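Local coordinates for protein quinone reductase (Klebsiella pneumoniae subsp. pneumoniae, PDB 4GI5) that binds flavin-adenine dinucleotide and probably works as an NAD(P)H dehydrogenase that reduces quinones, at residues I194-P197 with I198-M202; D152-W155 with G156-Y159. All coordinates share one frame; numbering follows the deposited sequence.

Contact 1: I194-P197 with I198-M202; sequences ILFP and IQHGM
Two backbone N-H groups grip the carbonyl oxygen of F196, which lies near the start of a helix. H200 N donates to F196 O at 2.8 Å and sits somewhat above the carbonyl plane, while G201 N reaches F196 O at 3.2 Å within that plane. The first bond is the i+4 bond of an alpha-helix and the second an i+5 bond of pi type, and the helix widens into a pi-type turn at 199-202. One residue earlier, L195 O takes a nearly straight bond from Q199 N (2.8 Å, 177° at the hydrogen) and a weak one from I198 N, and P197 sits near the helix start, where its missing N-H costs no bond. Helix 196-204 belongs to the flavodoxin-like domain and packs against the parallel sheet: I198 and Q199 both rest on L171 of strand 168-174, and the FAD-binding L122 lies near L195.

On another side of the helix F196 and H200 run side by side, pointing the same way. Both rings stand anti to their backbone N, which brings one above the other in an offset stack with centroids 4.4 Å apart and planes only 17° from parallel. The overlap is partial: F196 CZ lies under the rim of the imidazole, 3.3 Å from H200 ND1, whereas H200 CB stands over the middle of the phenyl face as a CH-pi contact. Y159 also stacks on H200, and F249 meets it edge-to-face, so the imidazole is held within an aromatic cluster. Elsewhere along this turn, L195 CD2 approaches I198 CD1 at 4.2 Å. CG of the M202 side chain, a selenomethionine, lies 3.6 Å from P197 O, and the chain runs on extended beyond it.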
ATOM      1  N   ILE B 194       6.103  -8.489   0.687  1.00 14.22           N
ATOM      2  CA  ILE B 194       5.330  -7.345   1.124  1.00 16.01           C
ATOM      3  C   ILE B 194       5.642  -6.057   0.332  1.00 14.99           C
ATOM      4  O   ILE B 194       4.741  -5.313   0.008  1.00 14.87           O
ATOM      5  CB  ILE B 194       5.700  -7.016   2.629  1.00 17.23           C
ATOM      6  CG1 ILE B 194       5.261  -8.180   3.463  1.00 22.36           C
ATOM      7  CG2 ILE B 194       5.171  -5.614   3.096  1.00 19.67           C
ATOM      8  CD1 ILE B 194       3.800  -8.506   3.445  1.00 26.41           C
ATOM      9  N   LEU B 195       6.889  -5.888  -0.085  1.00 13.99           N
ATOM     10  CA  LEU B 195       7.277  -4.751  -0.888  1.00 15.78           C
ATOM     11  C   LEU B 195       6.982  -4.899  -2.433  1.00 13.60           C
ATOM     12  O   LEU B 195       7.247  -3.959  -3.167  1.00 14.49           O
ATOM     13  CB  LEU B 195       8.748  -4.451  -0.762  1.00 14.70           C
ATOM     14  CG  LEU B 195       9.119  -3.989   0.696  1.00 15.71           C
ATOM     15  CD1 LEU B 195      10.637  -3.840   0.796  1.00 16.59           C
ATOM     16  CD2 LEU B 195       8.371  -2.729   1.138  1.00 16.88           C
ATOM     17  N   PHE B 196       6.579  -6.094  -2.898  1.00 12.94           N
ATOM     18  CA  PHE B 196       6.365  -6.304  -4.305  1.00 12.62           C
ATOM     19  C   PHE B 196       5.387  -5.328  -4.963  1.00 11.56           C
ATOM     20  O   PHE B 196       5.664  -4.831  -6.098  1.00 12.91           O
ATOM     21  CB  PHE B 196       5.931  -7.744  -4.540  1.00 13.77           C
ATOM     22  CG  PHE B 196       5.734  -8.162  -5.969  1.00 11.64           C
ATOM     23  CD1 PHE B 196       4.567  -7.881  -6.651  1.00 13.57           C
ATOM     24  CD2 PHE B 196       6.750  -8.837  -6.665  1.00 14.56           C
ATOM     25  CE1 PHE B 196       4.354  -8.326  -7.952  1.00 13.13           C
ATOM     26  CE2 PHE B 196       6.519  -9.262  -7.987  1.00 14.95           C
ATOM     27  CZ  PHE B 196       5.329  -9.004  -8.599  1.00 15.45           C
ATOM     28  N   PRO B 197       4.256  -4.990  -4.337  1.00 12.89           N
ATOM     29  CA  PRO B 197       3.367  -4.002  -5.021  1.00 13.36           C
ATOM     30  C   PRO B 197       4.072  -2.682  -5.270  1.00 13.38           C
ATOM     31  O   PRO B 197       3.797  -2.028  -6.228  1.00 12.62           O
ATOM     32  CB  PRO B 197       2.202  -3.783  -4.033  1.00 13.34           C
ATOM     33  CG  PRO B 197       2.198  -5.033  -3.200  1.00 14.70           C
ATOM     34  CD  PRO B 197       3.620  -5.564  -3.138  1.00 13.44           C
ATOM     35  N   ILE B 198       4.991  -2.301  -4.382  1.00 12.42           N
ATOM     36  CA  ILE B 198       5.783  -1.095  -4.597  1.00 11.81           C
ATOM     37  C   ILE B 198       6.907  -1.328  -5.641  1.00 13.39           C
ATOM     38  O   ILE B 198       7.028  -0.626  -6.604  1.00 12.52           O
ATOM     39  CB  ILE B 198       6.367  -0.548  -3.285  1.00 12.45           C
ATOM     40  CG1 ILE B 198       5.248  -0.220  -2.272  1.00 13.40           C
ATOM     41  CG2 ILE B 198       7.243   0.645  -3.600  1.00 13.91           C
ATOM     42  CD1 ILE B 198       5.708  -0.050  -0.809  1.00 14.49           C
ATOM     43  N   GLN B 199       7.752  -2.296  -5.340  1.00 12.20           N
ATOM     44  CA  GLN B 199       8.954  -2.429  -6.162  1.00 12.85           C
ATOM     45  C   GLN B 199       8.612  -2.903  -7.573  1.00 11.30           C
ATOM     46  O   GLN B 199       9.173  -2.404  -8.531  1.00 12.33           O
ATOM     47  CB  GLN B 199       9.900  -3.433  -5.541  1.00 13.87           C
ATOM     48  CG  GLN B 199      10.508  -2.893  -4.243  1.00 14.90           C
ATOM     49  CD  GLN B 199      11.655  -3.653  -3.647  1.00 18.91           C
ATOM     50  OE1 GLN B 199      12.607  -3.016  -3.217  1.00 19.62           O
ATOM     51  NE2 GLN B 199      11.590  -4.980  -3.577  1.00 18.93           N
ATOM     52  N   HIS B 200       7.719  -3.871  -7.698  1.00 12.05           N
ATOM     53  CA  HIS B 200       7.312  -4.345  -9.047  1.00 12.17           C
ATOM     54  C   HIS B 200       6.207  -3.485  -9.607  1.00 12.88           C
ATOM     55  O   HIS B 200       6.307  -3.069 -10.759  1.00 13.71           O
ATOM     56  CB  HIS B 200       6.887  -5.815  -8.938  1.00 13.65           C
ATOM     57  CG  HIS B 200       6.678  -6.480 -10.273  1.00 14.02           C
ATOM     58  ND1 HIS B 200       5.448  -6.619 -10.881  1.00 12.87           N
ATOM     59  CD2 HIS B 200       7.566  -7.062 -11.109  1.00 15.18           C
ATOM     60  CE1 HIS B 200       5.563  -7.315 -11.991  1.00 13.53           C
ATOM     61  NE2 HIS B 200       6.851  -7.563 -12.196  1.00 14.95           N
ATOM     62  N   GLY B 201       5.212  -3.120  -8.767  1.00 11.71           N
ATOM     63  CA  GLY B 201       4.039  -2.422  -9.257  1.00 12.40           C
ATOM     64  C   GLY B 201       4.118  -0.942  -9.441  1.00 13.26           C
ATOM     65  O   GLY B 201       3.422  -0.376 -10.253  1.00 12.28           O
HETATM   66  N   MSE B 202       5.046  -0.301  -8.722  1.00 13.84           N
HETATM   67  CA  MSE B 202       5.181   1.135  -8.742  1.00 13.51           C
HETATM   68  C   MSE B 202       6.510   1.617  -9.341  1.00 14.53           C
HETATM   69  O   MSE B 202       6.632   2.783  -9.802  1.00 15.81           O
HETATM   70  CB  MSE B 202       4.945   1.824  -7.384  1.00 12.34           C
HETATM   71  CG  MSE B 202       3.578   1.487  -6.826  1.00 12.67           C
HETATM   72 SE   MSE B 202       3.493   2.304  -5.015  1.00 16.38          SE
HETATM   73  CE  MSE B 202       2.292   0.990  -4.283  1.00 19.43           C
TER

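Contact 2: D152-W155 with G156-Y159; sequences DRHW and GDRY
A histidine-carboxylate hydrogen bond spans the tight bend where the short strand 154-155 gives way to a loop, and an inverse gamma turn centred on D157 shapes that bend. H154 NE2 donates to D157 OD1 over 2.7 Å, with an angle of 162° at the hydrogen. The acceptor sits at the edge of the imidazole, close to its plane, and OD1 is met nearly end-on along its own C-O bond. Ring and carboxylate stand almost perpendicular, their planes 87° apart, and OD1 is the carboxylate oxygen that takes the bond.

The imidazole is swung forward over the bend because its CG lies anti to the backbone N (chi1 -166°). D157 is turned otherwise, its CG beside its own nitrogen, which carries the carboxylate back toward the histidine. Between them the chain passes through G156, whose positive phi favours glycine; its carbonyl oxygen lies 3.6 Å from H154 NE2, obliquely to the ring, and accepts a weak bond from R158 N as well as one from N253 ND2.

Further on, the extended R158 side chain brings its NE within 3.8 Å of W155 O. Q252 ties the two together by giving its NE2 hydrogen to W155 O and taking R158 NE on its OE1, while R158 NH1 bonds to Y205 OH. The indole of W155 meets H150, from the other strand of this two-stranded antiparallel sheet, edge-to-face.

With NE2 carrying the proton in this bond, the nearby carboxylate would be expected to stabilise a positive charge on H154 and raise its pKa, although the partial exposure of both residues to solvent probably tempers the effect.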
ATOM      1  N   ASP B 152      -0.522  -7.509 -30.751  1.00 16.36           N
ATOM      2  CA  ASP B 152      -0.272  -8.903 -30.561  1.00 15.93           C
ATOM      3  C   ASP B 152       0.732  -9.265 -29.508  1.00 16.62           C
ATOM      4  O   ASP B 152       0.473 -10.180 -28.715  1.00 17.79           O
ATOM      5  CB  ASP B 152       0.181  -9.471 -31.973  1.00 16.79           C
ATOM      6  CG  ASP B 152       0.590 -10.880 -32.016  1.00 20.67           C
ATOM      7  OD1 ASP B 152       0.146 -11.778 -31.235  1.00 18.06           O
ATOM      8  OD2 ASP B 152       1.465 -11.190 -32.944  1.00 18.98           O
ATOM      9  N   ARG B 153       1.911  -8.656 -29.535  1.00 16.75           N
ATOM     10  CA  ARG B 153       3.015  -8.991 -28.655  1.00 16.58           C
ATOM     11  C   ARG B 153       3.478  -7.802 -27.848  1.00 18.11           C
ATOM     12  O   ARG B 153       4.674  -7.740 -27.454  1.00 19.79           O
ATOM     13  CB  ARG B 153       4.179  -9.734 -29.425  1.00 19.08           C
ATOM     14  CG  ARG B 153       3.647 -11.102 -29.820  1.00 23.68           C
ATOM     15  CD  ARG B 153       4.695 -12.086 -30.386  1.00 25.79           C
ATOM     16  NE  ARG B 153       5.615 -11.440 -31.288  1.00 28.56           N
ATOM     17  CZ  ARG B 153       6.653 -12.103 -31.850  1.00 27.47           C
ATOM     18  NH1 ARG B 153       6.727 -13.389 -31.653  1.00 26.06           N
ATOM     19  NH2 ARG B 153       7.488 -11.490 -32.667  1.00 27.32           N
ATOM     20  N   HIS B 154       2.574  -6.830 -27.595  1.00 16.58           N
ATOM     21  CA  HIS B 154       2.985  -5.736 -26.761  1.00 15.86           C
ATOM     22  C   HIS B 154       1.747  -5.241 -26.011  1.00 17.92           C
ATOM     23  O   HIS B 154       0.703  -5.105 -26.635  1.00 18.49           O
ATOM     24  CB  HIS B 154       3.521  -4.582 -27.629  1.00 18.21           C
ATOM     25  CG  HIS B 154       4.273  -3.520 -26.902  1.00 17.55           C
ATOM     26  ND1 HIS B 154       5.640  -3.564 -26.764  1.00 19.28           N
ATOM     27  CD2 HIS B 154       3.894  -2.333 -26.398  1.00 17.13           C
ATOM     28  CE1 HIS B 154       6.053  -2.505 -26.096  1.00 20.17           C
ATOM     29  NE2 HIS B 154       5.006  -1.737 -25.882  1.00 19.31           N
ATOM     30  N   TRP B 155       1.853  -5.019 -24.723  1.00 18.09           N
ATOM     31  CA  TRP B 155       0.591  -4.655 -23.999  1.00 15.66           C
ATOM     32  C   TRP B 155       0.826  -3.430 -23.067  1.00 17.35           C
ATOM     33  O   TRP B 155       0.867  -3.554 -21.795  1.00 17.65           O
ATOM     34  CB  TRP B 155       0.041  -5.841 -23.259  1.00 17.45           C
ATOM     35  CG  TRP B 155      -1.439  -5.798 -23.028  1.00 21.31           C
ATOM     36  CD1 TRP B 155      -2.103  -5.426 -21.841  1.00 22.63           C
ATOM     37  CD2 TRP B 155      -2.432  -6.019 -23.996  1.00 20.60           C
ATOM     38  NE1 TRP B 155      -3.443  -5.470 -22.059  1.00 21.88           N
ATOM     39  CE2 TRP B 155      -3.684  -5.794 -23.369  1.00 22.04           C
ATOM     40  CE3 TRP B 155      -2.420  -6.313 -25.378  1.00 22.38           C
ATOM     41  CZ2 TRP B 155      -4.896  -5.880 -24.075  1.00 23.11           C
ATOM     42  CZ3 TRP B 155      -3.642  -6.460 -26.054  1.00 26.32           C
ATOM     43  CH2 TRP B 155      -4.874  -6.248 -25.363  1.00 26.48           C
ATOM     44  N   GLY B 156       0.998  -2.281 -23.665  1.00 14.43           N
ATOM     45  CA  GLY B 156       1.457  -1.087 -22.986  1.00 16.27           C
ATOM     46  C   GLY B 156       2.950  -1.077 -22.784  1.00 15.70           C
ATOM     47  O   GLY B 156       3.581  -2.095 -22.646  1.00 17.66           O
ATOM     48  N   ASP B 157       3.494   0.146 -22.665  1.00 16.43           N
ATOM     49  CA  ASP B 157       4.895   0.324 -22.376  1.00 16.51           C
ATOM     50  C   ASP B 157       5.097   0.286 -20.851  1.00 16.78           C
ATOM     51  O   ASP B 157       4.934   1.340 -20.236  1.00 19.40           O
ATOM     52  CB  ASP B 157       5.418   1.655 -22.865  1.00 16.71           C
ATOM     53  CG  ASP B 157       5.411   1.818 -24.415  1.00 20.64           C
ATOM     54  OD1 ASP B 157       5.014   0.883 -25.117  1.00 21.12           O
ATOM     55  OD2 ASP B 157       5.718   2.948 -24.843  1.00 20.65           O
ATOM     56  N   ARG B 158       5.249  -0.880 -20.272  1.00 14.69           N
ATOM     57  CA  ARG B 158       5.422  -1.005 -18.831  1.00 15.66           C
ATOM     58  C   ARG B 158       6.175  -2.262 -18.533  1.00 15.59           C
ATOM     59  O   ARG B 158       6.465  -3.081 -19.397  1.00 15.51           O
ATOM     60  CB  ARG B 158       4.018  -1.067 -18.244  1.00 14.82           C
ATOM     61  CG  ARG B 158       3.253  -2.338 -18.539  1.00 14.53           C
ATOM     62  CD  ARG B 158       1.925  -2.372 -17.819  1.00 15.62           C
ATOM     63  NE  ARG B 158       1.201  -3.618 -17.971  1.00 17.28           N
ATOM     64  CZ  ARG B 158      -0.010  -3.858 -17.521  1.00 19.83           C
ATOM     65  NH1 ARG B 158      -0.712  -2.913 -16.865  1.00 18.99           N
ATOM     66  NH2 ARG B 158      -0.495  -5.085 -17.622  1.00 20.44           N
ATOM     67  N   TYR B 159       6.555  -2.391 -17.275  1.00 13.47           N
ATOM     68  CA  TYR B 159       7.274  -3.460 -16.711  1.00 13.46           C
ATOM     69  C   TYR B 159       8.654  -3.643 -17.385  1.00 15.79           C
ATOM     70  O   TYR B 159       8.847  -4.547 -18.207  1.00 15.55           O
ATOM     71  CB  TYR B 159       6.476  -4.743 -16.634  1.00 12.11           C
ATOM     72  CG  TYR B 159       5.312  -4.735 -15.631  1.00 12.65           C
ATOM     73  CD1 TYR B 159       5.531  -4.354 -14.331  1.00 12.77           C
ATOM     74  CD2 TYR B 159       4.040  -5.060 -16.006  1.00 11.70           C
ATOM     75  CE1 TYR B 159       4.520  -4.385 -13.380  1.00 12.66           C
ATOM     76  CE2 TYR B 159       2.972  -5.114 -15.076  1.00 12.85           C
ATOM     77  CZ  TYR B 159       3.254  -4.794 -13.711  1.00 12.90           C
ATOM     78  OH  TYR B 159       2.215  -4.812 -12.809  1.00 15.03           O
TER

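How the contacts relate
Contact 2 comes first along the chain, and contact 1 opens only after strand 168-174 has been completed. Their centres are 19 Å apart, contact 1 buried near the middle of the chain and contact 2 near the surface in the two-stranded antiparallel sheet 150-151/154-155 and the loop that follows. Both belong to the flavodoxin-like fold. They meet through the rings of Y159 and H200, packed with Y159 CE1 3.4 Å from H200 CE1, so the early part of the loop after strand 154-155 is packed against helix 196-204. Both also face the second subunit, where its N188 and F125 touch residues of each contact, placing this junction at the dimer interface.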